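PDB 3IBW: GTP pyrophosphokinase from Chlorobaculum tepidum, which probably transfers pyrophosphate from ATP to GTP in making the alarmone (p)ppGpp, this fragment being its ACT domain, a likely regulatory module. Local coordinates for residues Ala6-Val11 against Phe73-Leu78; Asn32-Val37 against Met50-Asn55. The protein carries 1 engineered substitution. One frame throughout, in Å; residues are numbered along the deposited sequence.

Interaction 1 of 2, residues Ala6-Val11 against Phe73-Leu78; sequences AGIRIV and FTVERL
Strand 73-78 forms one edge of the sheet within the chain and runs antiparallel along 6-11, an inner strand of the ACT domain's βαββαβ fold. R9 and E76 are a hydrogen-bonded pair: R9 N gives E76 O a nearly straight bond (2.8 Å, 171°) close to the C=O axis, and E76 N returns one to R9 O. Toward the start of 73-78 the ladder carries a classic beta bulge. V11 O accepts in its carbonyl plane from both T74 N, at 3.2 Å, and F73 N, at 2.8 Å, so one oxygen serves two amides, while V11 N binds T74 O. At the other end L78 N meets G7 O at 2.7 Å from above the carbonyl plane; a CB on G7 would clash with that of L78. Three waters settle further polar atoms. One accepts from G7 N and R77 NE and donates to L78 O. A second donates to R9 O and to E76 OE2 and accepts from T74 OG1. E76 CG sits in the crowded position between N and carbonyl carbon (chi1 75°), which lays its carboxylate alongside the extended R9 chain, guanidinium and carboxylate planes 71° apart. R9 NE and E76 OE2 stay 4.4 Å apart, too far for a salt bridge; the third water, in the guanidinium plane at its edge, takes the NE hydrogen and donates to OE2. R9 NH1 instead bonds N48 on strand 44-53. On the opposite face I8 CG2 touches V75 CG1 at 3.7 Å, and I8 continues onto L59 and M63 of helix 56-67. The pairing therefore combines direct backbone bonds with an apolar face toward the helix and a hydrated face, where water probably mutes the attraction between R9 and E76.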
loop_
_atom_site.group_PDB
_atom_site.type_symbol
_atom_site.label_atom_id
_atom_site.label_comp_id
_atom_site.label_asym_id
_atom_site.label_seq_id
_atom_site.Cartn_x
_atom_site.Cartn_y
_atom_site.Cartn_z
ATOM N N ALA A 6 3.915 13.335 -7.805
ATOM C CA ALA A 6 3.100 14.058 -6.838
ATOM C C ALA A 6 2.995 13.259 -5.539
ATOM O O ALA A 6 3.114 12.031 -5.539
ATOM C CB ALA A 6 1.705 14.315 -7.393
ATOM N N GLY A 7 2.776 13.969 -4.436
ATOM C CA GLY A 7 2.648 13.322 -3.144
ATOM C C GLY A 7 1.273 13.559 -2.548
ATOM O O GLY A 7 0.687 14.630 -2.729
ATOM N N ILE A 8 0.758 12.555 -1.842
ATOM C CA ILE A 8 -0.553 12.637 -1.196
ATOM C C ILE A 8 -0.422 12.090 0.226
ATOM O O ILE A 8 0.192 11.044 0.435
ATOM C CB ILE A 8 -1.623 11.753 -1.903
ATOM C CG1 ILE A 8 -1.814 12.175 -3.359
ATOM C CG2 ILE A 8 -2.951 11.844 -1.148
ATOM C CD1 ILE A 8 -2.760 11.258 -4.121
ATOM N N ARG A 9 -0.990 12.796 1.197
ATOM C CA ARG A 9 -0.950 12.330 2.576
ATOM C C ARG A 9 -2.370 12.089 3.065
ATOM O O ARG A 9 -3.232 12.964 2.952
ATOM C CB ARG A 9 -0.265 13.347 3.486
ATOM C CG ARG A 9 -0.363 12.995 4.973
ATOM C CD ARG A 9 0.612 13.825 5.785
ATOM N NE ARG A 9 0.443 13.676 7.230
ATOM C CZ ARG A 9 1.015 12.731 7.968
ATOM N NH1 ARG A 9 1.791 11.816 7.402
ATOM N NH2 ARG A 9 0.835 12.719 9.282
ATOM N N ILE A 10 -2.603 10.896 3.602
ATOM C CA ILE A 10 -3.912 10.518 4.123
ATOM C C ILE A 10 -3.780 10.194 5.608
ATOM O O ILE A 10 -2.829 9.531 6.021
ATOM C CB ILE A 10 -4.460 9.248 3.414
ATOM C CG1 ILE A 10 -4.484 9.462 1.902
ATOM C CG2 ILE A 10 -5.864 8.902 3.928
ATOM C CD1 ILE A 10 -3.426 8.663 1.168
ATOM N N VAL A 11 -4.725 10.678 6.407
ATOM C CA VAL A 11 -4.740 10.398 7.840
ATOM C C VAL A 11 -6.181 9.958 8.127
ATOM O O VAL A 11 -7.139 10.614 7.700
ATOM C CB VAL A 11 -4.371 11.647 8.688
ATOM C CG1 VAL A 11 -4.354 11.268 10.177
ATOM C CG2 VAL A 11 -3.004 12.189 8.262
ATOM N N PHE A 73 -9.832 11.163 7.803
ATOM C CA PHE A 73 -9.959 12.502 8.370
ATOM C C PHE A 73 -9.516 13.583 7.393
ATOM O O PHE A 73 -10.245 14.544 7.157
ATOM C CB PHE A 73 -9.142 12.635 9.656
ATOM C CG PHE A 73 -9.590 11.711 10.750
ATOM C CD1 PHE A 73 -10.942 11.558 11.032
ATOM C CD2 PHE A 73 -8.663 10.997 11.496
ATOM C CE1 PHE A 73 -11.366 10.703 12.047
ATOM C CE2 PHE A 73 -9.079 10.137 12.512
ATOM C CZ PHE A 73 -10.432 9.991 12.785
ATOM N N THR A 74 -8.330 13.413 6.811
ATOM C CA THR A 74 -7.791 14.392 5.872
ATOM C C THR A 74 -7.030 13.753 4.710
ATOM O O THR A 74 -6.490 12.656 4.836
ATOM C CB THR A 74 -6.778 15.362 6.575
ATOM O OG1 THR A 74 -5.668 14.610 7.093
ATOM C CG2 THR A 74 -7.443 16.119 7.730
ATOM N N VAL A 75 -7.014 14.449 3.578
ATOM C CA VAL A 75 -6.264 14.032 2.400
ATOM C C VAL A 75 -5.715 15.360 1.872
ATOM O O VAL A 75 -6.474 16.296 1.605
ATOM C CB VAL A 75 -7.135 13.371 1.309
ATOM C CG1 VAL A 75 -6.254 13.006 0.108
ATOM C CG2 VAL A 75 -7.807 12.125 1.867
ATOM N N GLU A 76 -4.400 15.451 1.739
ATOM C CA GLU A 76 -3.776 16.676 1.253
ATOM C C GLU A 76 -2.641 16.328 0.311
ATOM O O GLU A 76 -2.086 15.228 0.374
ATOM C CB GLU A 76 -3.215 17.496 2.431
ATOM C CG GLU A 76 -1.917 16.933 3.027
ATOM C CD GLU A 76 -1.651 17.377 4.466
ATOM O OE1 GLU A 76 -0.957 18.396 4.673
ATOM O OE2 GLU A 76 -2.160 16.706 5.390
ATOM N N ARG A 77 -2.315 17.257 -0.578
ATOM C CA ARG A 77 -1.203 17.056 -1.490
ATOM C C ARG A 77 0.079 17.440 -0.735
ATOM O O ARG A 77 0.132 18.458 -0.038
ATOM C CB ARG A 77 -1.343 17.951 -2.716
ATOM C CG ARG A 77 -0.214 17.785 -3.705
ATOM C CD ARG A 77 -0.491 18.599 -4.940
ATOM N NE ARG A 77 0.654 18.601 -5.834
ATOM C CZ ARG A 77 0.669 19.203 -7.014
ATOM N NH1 ARG A 77 -0.409 19.850 -7.435
ATOM N NH2 ARG A 77 1.766 19.173 -7.760
ATOM N N LEU A 78 1.108 16.614 -0.883
ATOM C CA LEU A 78 2.401 16.839 -0.241
ATOM C C LEU A 78 3.340 17.581 -1.180
ATOM O O LEU A 78 3.234 17.441 -2.398
ATOM C CB LEU A 78 3.066 15.504 0.100
ATOM C CG LEU A 78 2.558 14.671 1.276
ATOM C CD1 LEU A 78 3.335 13.364 1.351
ATOM C CD2 LEU A 78 2.725 15.469 2.569
HETATM O O HOH W 1 2.905 16.825 -4.996
HETATM O O HOH W 2 -3.718 14.482 5.162
HETATM O O HOH W 3 -1.528 15.691 7.501
#

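Interaction 2 of 2, residues Asn32-Val37 against Met50-Asn55; sequences NIRTIV and MIFVKN
R34 swings CG beside its own backbone N (chi1 -54°) and bends again at chi2 (-36°) and chi3, so its chain folds back to the CD2-CE2 edge of the F52 ring. F52 CG is anti to its carbonyl carbon (chi1 -84°), which sets the ring on the side of R34, and chi2 presents that edge, with R34 NE near the ring plane; the two are modelled too close for their spacing to carry weight. N32, its CG anti to the backbone N, lies alongside F52, with ND2 3.5 Å from CD2 of that ring. R34 NH1 makes weak hydrogen bonds to N32 OD1, at 2.7 Å, and to I33 O, but its strongest partner is D14 of the second subunit, in a salt bridge. The backbone beside them forms a classic beta bulge: M50 O, on a selenomethionine, accepts from R34 N at 2.7 Å and from T35 N at 3.1 Å, the latter on a lone pair. M50 N returns a bond to T35 O at 2.9 Å, and F52 N binds N32 O at 2.8 Å, so both flanks of the bulge are fastened. An alanine here lacks the guanidinium that bridges to D14 of the second subunit and bonds weakly to N32 OD1, and would probably loosen the interface at this edge of the sheet. On the other face I33 CG1 and I51 CG2 approach obliquely at 4.2 Å, and I51 goes on to L62 of helix 56-67. The two strands belong to the hairpin of 32-41 and 44-53. R34, M50 and F52 all rest on L5 of strand 4-13, while N55 is the N-cap of helix 56-67, its OD1 bonding K58 N. Strand 32-41 is outermost within the chain, yet T35 and I36 pair antiparallel with a strand of the second subunit, so the sheet continues across the dimer.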
loop_
_atom_site.group_PDB
_atom_site.type_symbol
_atom_site.label_atom_id
_atom_site.label_comp_id
_atom_site.label_asym_id
_atom_site.label_seq_id
_atom_site.Cartn_x
_atom_site.Cartn_y
_atom_site.Cartn_z
ATOM N N ASN A 32 0.972 5.159 -11.584
ATOM C CA ASN A 32 2.243 4.520 -11.269
ATOM C C ASN A 32 2.642 4.897 -9.848
ATOM O O ASN A 32 2.978 6.047 -9.586
ATOM C CB ASN A 32 3.295 5.019 -12.262
ATOM C CG ASN A 32 4.657 4.400 -12.044
ATOM O OD1 ASN A 32 4.819 3.477 -11.246
ATOM N ND2 ASN A 32 5.651 4.914 -12.759
ATOM N N ILE A 33 2.608 3.935 -8.934
ATOM C CA ILE A 33 2.963 4.201 -7.545
ATOM C C ILE A 33 4.470 4.125 -7.370
ATOM O O ILE A 33 5.109 3.167 -7.814
ATOM C CB ILE A 33 2.267 3.183 -6.592
ATOM C CG1 ILE A 33 0.744 3.343 -6.692
ATOM C CG2 ILE A 33 2.748 3.391 -5.153
ATOM C CD1 ILE A 33 -0.032 2.157 -6.128
ATOM N N ARG A 34 5.037 5.146 -6.734
ATOM C CA ARG A 34 6.470 5.180 -6.489
ATOM C C ARG A 34 6.831 4.809 -5.056
ATOM O O ARG A 34 7.749 4.024 -4.830
ATOM C CB ARG A 34 7.041 6.565 -6.808
ATOM C CG ARG A 34 6.702 7.043 -8.204
ATOM C CD ARG A 34 6.695 5.870 -9.184
ATOM N NE ARG A 34 8.038 5.422 -9.537
ATOM C CZ ARG A 34 8.311 4.219 -10.029
ATOM N NH1 ARG A 34 7.334 3.341 -10.222
ATOM N NH2 ARG A 34 9.561 3.892 -10.327
ATOM N N THR A 35 6.094 5.352 -4.091
ATOM C CA THR A 35 6.377 5.088 -2.687
ATOM C C THR A 35 5.112 5.075 -1.841
ATOM O O THR A 35 4.166 5.812 -2.113
ATOM C CB THR A 35 7.301 6.207 -2.091
ATOM O OG1 THR A 35 8.508 6.308 -2.854
ATOM C CG2 THR A 35 7.654 5.921 -0.640
ATOM N N ILE A 36 5.091 4.206 -0.839
ATOM C CA ILE A 36 3.992 4.178 0.114
ATOM C C ILE A 36 4.633 3.995 1.483
ATOM O O ILE A 36 5.430 3.072 1.680
ATOM C CB ILE A 36 2.995 3.008 -0.069
ATOM C CG1 ILE A 36 2.208 3.185 -1.363
ATOM C CG2 ILE A 36 2.040 2.954 1.153
ATOM C CD1 ILE A 36 1.334 1.980 -1.713
ATOM N N VAL A 37 4.335 4.901 2.411
ATOM C CA VAL A 37 4.811 4.764 3.783
ATOM C C VAL A 37 3.537 4.876 4.625
ATOM O O VAL A 37 2.991 5.967 4.805
ATOM C CB VAL A 37 5.808 5.850 4.202
ATOM C CG1 VAL A 37 6.125 5.694 5.698
ATOM C CG2 VAL A 37 7.085 5.714 3.367
HETATM N N MSE A 50 3.553 8.490 -2.936
HETATM C CA MSE A 50 4.179 9.239 -4.027
HETATM C C MSE A 50 3.781 8.471 -5.279
HETATM O O MSE A 50 3.990 7.259 -5.373
HETATM C CB MSE A 50 5.704 9.263 -3.916
HETATM C CG MSE A 50 6.224 9.941 -2.666
HETATM SE SE MSE A 50 5.872 11.835 -2.631
HETATM C CE MSE A 50 6.293 12.276 -4.473
ATOM N N ILE A 51 3.217 9.184 -6.245
ATOM C CA ILE A 51 2.758 8.574 -7.483
ATOM C C ILE A 51 3.121 9.441 -8.676
ATOM O O ILE A 51 3.396 10.634 -8.514
ATOM C CB ILE A 51 1.202 8.446 -7.504
ATOM C CG1 ILE A 51 0.557 9.836 -7.327
ATOM C CG2 ILE A 51 0.720 7.511 -6.412
ATOM C CD1 ILE A 51 -0.940 9.855 -7.589
ATOM N N PHE A 52 3.154 8.828 -9.860
ATOM C CA PHE A 52 3.379 9.564 -11.104
ATOM C C PHE A 52 1.952 9.705 -11.648
ATOM O O PHE A 52 1.228 8.715 -11.815
ATOM C CB PHE A 52 4.278 8.797 -12.073
ATOM C CG PHE A 52 5.730 8.987 -11.792
ATOM C CD1 PHE A 52 6.347 10.210 -12.033
ATOM C CD2 PHE A 52 6.481 7.957 -11.269
ATOM C CE1 PHE A 52 7.693 10.396 -11.737
ATOM C CE2 PHE A 52 7.830 8.137 -10.966
ATOM C CZ PHE A 52 8.436 9.351 -11.209
ATOM N N VAL A 53 1.554 10.942 -11.924
ATOM C CA VAL A 53 0.205 11.220 -12.383
ATOM C C VAL A 53 0.197 12.123 -13.608
ATOM O O VAL A 53 1.105 12.926 -13.811
ATOM C CB VAL A 53 -0.609 11.832 -11.194
ATOM C CG1 VAL A 53 -0.008 13.152 -10.771
ATOM C CG2 VAL A 53 -2.059 11.979 -11.561
ATOM N N LYS A 54 -0.842 11.966 -14.417
ATOM C CA LYS A 54 -1.016 12.710 -15.662
ATOM C C LYS A 54 -0.987 14.222 -15.555
ATOM O O LYS A 54 -0.229 14.899 -16.251
ATOM C CB LYS A 54 -2.337 12.293 -16.315
ATOM C CG LYS A 54 -2.614 12.915 -17.670
ATOM C CD LYS A 54 -3.855 12.309 -18.324
ATOM C CE LYS A 54 -5.141 12.815 -17.688
ATOM N NZ LYS A 54 -6.320 12.594 -18.583
ATOM N N ASN A 55 -1.834 14.748 -14.683
ATOM C CA ASN A 55 -1.933 16.185 -14.500
ATOM C C ASN A 55 -2.609 16.484 -13.171
ATOM O O ASN A 55 -2.965 15.561 -12.435
ATOM C CB ASN A 55 -2.729 16.820 -15.661
ATOM C CG ASN A 55 -4.116 16.199 -15.849
ATOM O OD1 ASN A 55 -4.743 15.750 -14.892
ATOM N ND2 ASN A 55 -4.600 16.188 -17.090
#

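Interactions 1 and 2 lie in the same antiparallel sheet, their centres about 12 Å apart, and meet where strand 4-13 adjoins strand 44-53. A6 N is 2.8 Å from I51 O, a probable hydrogen bond that ties the two ladders directly. The selenium of M50 leans over 6-11, with SE 3.6 Å from G7 CA, and A6 CB touches V53 CG1 at 4.0 Å. The strand order places 73-78 at one border of the sheet and 32-37 at the other, where the second subunit joins. Interaction 1 thus closes the fold with its last strand, whereas interaction 2 leads into the dimer.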